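Local coordinates for histidine kinase (Caulobacter vibrioides, PDB 6TNE), which is the hybrid histidine kinase CckA, whose receiver domain probably relays phosphoryl groups in a phosphorelay, at residues V77-G82 against V98-K103. Sequence-based numbering, arbitrary orientation.
Sequences VMFISG and VTFLPK
F79 and V98 meet where CG1 of V98 lies at the edge of the F79 ring, near its plane, 3.8 Å from CD2; CG1 of V77 sits over one face of the same ring, offset toward the rim. Across the opposite face of the sheet, M78 extends with CG anti to the backbone N (chi1 -180°), CB and CG passing T99 OG1, before SD reaches L101 CD2 at 4.2 Å. Backbone bonds fix this register: F79 N donates to T99 O at 2.8 Å and F79 O accepts from L101 N, also at 2.8 Å, while S81 N to L101 O is weak at 3.5 Å. At the C-terminal ends K103 N bonds to S81 O at 2.9 Å, with K103 N well above the plane of the S81 carbonyl. The K103 chain then bends at chi3 past I80, and NZ forms salt bridges with E7 and D53. Strand 49-53 flanks the other side of 77-81; L65 of helix 61-72 touches V77 and V98, and L110 of helix 107-118 touches M78 and L101. Parallel strands 77-81 and 98-102 thus form the fourth and fifth strands of the CheY-like receiver fold, with K103 directed to its acidic cluster.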
ATOM      1  N   VAL A  77      -6.486  -1.706   3.806  1.00 16.91           N
ATOM      2  CA  VAL A  77      -5.043  -1.863   3.919  1.00 15.86           C
ATOM      3  C   VAL A  77      -4.700  -3.279   3.501  1.00 14.83           C
ATOM      4  O   VAL A  77      -5.354  -4.230   3.961  1.00 17.68           O
ATOM      5  CB  VAL A  77      -4.543  -1.582   5.353  1.00 17.71           C
ATOM      6  CG1 VAL A  77      -3.051  -1.841   5.472  1.00 20.50           C
ATOM      7  CG2 VAL A  77      -4.993  -0.188   5.836  1.00 20.10           C
ATOM      8  N   MET A  78      -3.684  -3.431   2.667  1.00 13.07           N
ATOM      9  CA  MET A  78      -3.211  -4.727   2.212  1.00 12.04           C
ATOM     10  C   MET A  78      -1.736  -4.823   2.511  1.00 11.62           C
ATOM     11  O   MET A  78      -0.939  -3.999   2.017  1.00 12.54           O
ATOM     12  CB  MET A  78      -3.410  -4.822   0.723  1.00 14.62           C
ATOM     13  CG  MET A  78      -2.961  -6.118   0.147  1.00 18.83           C
ATOM     14  SD  MET A  78      -3.391  -6.378  -1.565  1.00 30.80           S
ATOM     15  CE  MET A  78      -2.802  -4.956  -2.387  1.00 44.70           C
ATOM     16  N   PHE A  79      -1.351  -5.768   3.345  1.00 11.48           N
ATOM     17  CA  PHE A  79       0.043  -6.042   3.635  1.00 11.62           C
ATOM     18  C   PHE A  79       0.563  -7.091   2.691  1.00 12.72           C
ATOM     19  O   PHE A  79      -0.145  -8.042   2.363  1.00 14.39           O
ATOM     20  CB  PHE A  79       0.196  -6.513   5.073  1.00 12.83           C
ATOM     21  CG  PHE A  79       0.008  -5.409   6.066  1.00 12.38           C
ATOM     22  CD1 PHE A  79       0.867  -4.289   6.059  1.00 13.12           C
ATOM     23  CD2 PHE A  79      -1.038  -5.437   6.961  1.00 14.67           C
ATOM     24  CE1 PHE A  79       0.676  -3.232   6.952  1.00 13.87           C
ATOM     25  CE2 PHE A  79      -1.241  -4.372   7.834  1.00 15.92           C
ATOM     26  CZ  PHE A  79      -0.390  -3.290   7.834  1.00 15.10           C
ATOM     27  N   ILE A  80       1.808  -6.940   2.299  1.00 12.99           N
ATOM     28  CA  ILE A  80       2.500  -7.883   1.440  1.00 13.52           C
ATOM     29  C   ILE A  80       3.770  -8.329   2.154  1.00 12.99           C
ATOM     30  O   ILE A  80       4.428  -7.539   2.833  1.00 14.34           O
ATOM     31  CB  ILE A  80       2.790  -7.298   0.041  1.00 13.82           C
ATOM     32  CG1 ILE A  80       3.717  -6.078   0.058  1.00 14.25           C
ATOM     33  CG2 ILE A  80       1.455  -6.937  -0.679  1.00 17.42           C
ATOM     34  CD1 ILE A  80       4.069  -5.570  -1.288  1.00 17.00           C
ATOM     35  N   SER A  81       4.136  -9.599   1.991  1.00 13.98           N
ATOM     36  CA  SER A  81       5.394 -10.055   2.585  1.00 17.02           C
ATOM     37  C   SER A  81       5.728 -11.423   2.040  1.00 18.38           C
ATOM     38  O   SER A  81       4.829 -12.205   1.705  1.00 19.56           O
ATOM     39  CB  SER A  81       5.346 -10.198   4.120  1.00 19.46           C
ATOM     40  OG  SER A  81       6.632 -10.537   4.641  1.00 21.17           O
ATOM     41  N   GLY A  82       7.041 -11.716   1.986  1.00 20.39           N
ATOM     42  CA  GLY A  82       7.522 -13.053   1.696  1.00 26.01           C
ATOM     43  C   GLY A  82       7.468 -13.986   2.873  1.00 28.09           C
ATOM     44  O   GLY A  82       7.702 -15.187   2.701  1.00 30.62           O
ATOM     45  N   VAL A  98      -8.181  -5.128   6.930  1.00 21.46           N
ATOM     46  CA  VAL A  98      -6.751  -5.503   6.760  1.00 16.92           C
ATOM     47  C   VAL A  98      -6.615  -6.867   6.093  1.00 16.04           C
ATOM     48  O   VAL A  98      -7.188  -7.875   6.546  1.00 18.11           O
ATOM     49  CB  VAL A  98      -6.008  -5.482   8.099  1.00 25.10           C
ATOM     50  CG1 VAL A  98      -4.692  -6.101   7.969  1.00 23.00           C
ATOM     51  CG2 VAL A  98      -5.835  -4.066   8.596  1.00 22.19           C
ATOM     52  N   THR A  99      -5.910  -6.901   4.973  1.00 14.39           N
ATOM     53  CA  THR A  99      -5.713  -8.111   4.188  1.00 14.21           C
ATOM     54  C   THR A  99      -4.226  -8.376   4.027  1.00 13.31           C
ATOM     55  O   THR A  99      -3.375  -7.507   4.332  1.00 13.84           O
ATOM     56  CB  THR A  99      -6.406  -8.016   2.814  1.00 15.27           C
ATOM     57  OG1 THR A  99      -5.813  -6.969   2.049  1.00 16.14           O
ATOM     58  CG2 THR A  99      -7.907  -7.813   2.911  1.00 17.07           C
ATOM     59  N   PHE A 100      -3.888  -9.523   3.434  0.51 14.92           N
ATOM     60  CA  PHE A 100      -2.509 -10.018   3.337  0.51 16.02           C
ATOM     61  C   PHE A 100      -2.323 -10.776   2.042  0.51 16.80           C
ATOM     62  O   PHE A 100      -3.023 -11.780   1.823  0.51 17.77           O
ATOM     63  CB  PHE A 100      -2.224 -10.995   4.454  0.51 21.86           C
ATOM     64  CG  PHE A 100      -2.465 -10.447   5.787  0.51 17.24           C
ATOM     65  CD1 PHE A 100      -3.713 -10.538   6.374  0.51 19.08           C
ATOM     66  CD2 PHE A 100      -1.428  -9.841   6.481  0.51 18.49           C
ATOM     67  CE1 PHE A 100      -3.950 -10.033   7.625  0.51 21.89           C
ATOM     68  CE2 PHE A 100      -1.658  -9.327   7.738  0.51 21.13           C
ATOM     69  CZ  PHE A 100      -2.922  -9.434   8.309  0.51 21.27           C
ATOM     70  N   LEU A 101      -1.333 -10.366   1.253  1.00 15.74           N
ATOM     71  CA  LEU A 101      -1.036 -10.988  -0.043  1.00 17.19           C
ATOM     72  C   LEU A 101       0.419 -11.432   0.007  1.00 18.36           C
ATOM     73  O   LEU A 101       1.303 -10.615   0.293  1.00 17.85           O
ATOM     74  CB  LEU A 101      -1.279 -10.001  -1.195  1.00 21.74           C
ATOM     75  CG  LEU A 101      -1.061 -10.391  -2.671  1.00 24.18           C
ATOM     76  CD1 LEU A 101      -2.125 -11.392  -3.041  1.00 29.08           C
ATOM     77  CD2 LEU A 101      -1.065  -9.182  -3.646  1.00 29.63           C
ATOM     78  N   PRO A 102       0.725 -12.712  -0.218  1.00 19.57           N
ATOM     79  CA  PRO A 102       2.126 -13.134  -0.133  1.00 23.21           C
ATOM     80  C   PRO A 102       2.929 -12.633  -1.325  1.00 21.96           C
ATOM     81  O   PRO A 102       2.447 -12.547  -2.456  1.00 27.44           O
ATOM     82  CB  PRO A 102       2.036 -14.671  -0.132  1.00 25.45           C
ATOM     83  CG  PRO A 102       0.798 -14.948  -0.878  1.00 27.42           C
ATOM     84  CD  PRO A 102      -0.177 -13.826  -0.527  1.00 22.41           C
ATOM     85  N   LYS A 103       4.210 -12.363  -1.083  1.00 22.35           N
ATOM     86  CA  LYS A 103       5.218 -12.200  -2.118  1.00 23.81           C
ATOM     87  C   LYS A 103       5.842 -13.553  -2.445  1.00 27.66           C
ATOM     88  O   LYS A 103       5.912 -14.436  -1.586  1.00 29.11           O
ATOM     89  CB  LYS A 103       6.300 -11.243  -1.634  1.00 27.12           C
ATOM     90  CG  LYS A 103       5.865  -9.773  -1.638  1.00 27.03           C
ATOM     91  CD  LYS A 103       7.059  -8.805  -1.637  1.00 29.61           C
ATOM     92  CE  LYS A 103       7.207  -8.146  -0.332  1.00 24.79           C
ATOM     93  NZ  LYS A 103       8.401  -7.242  -0.277  1.00 20.69           N
TER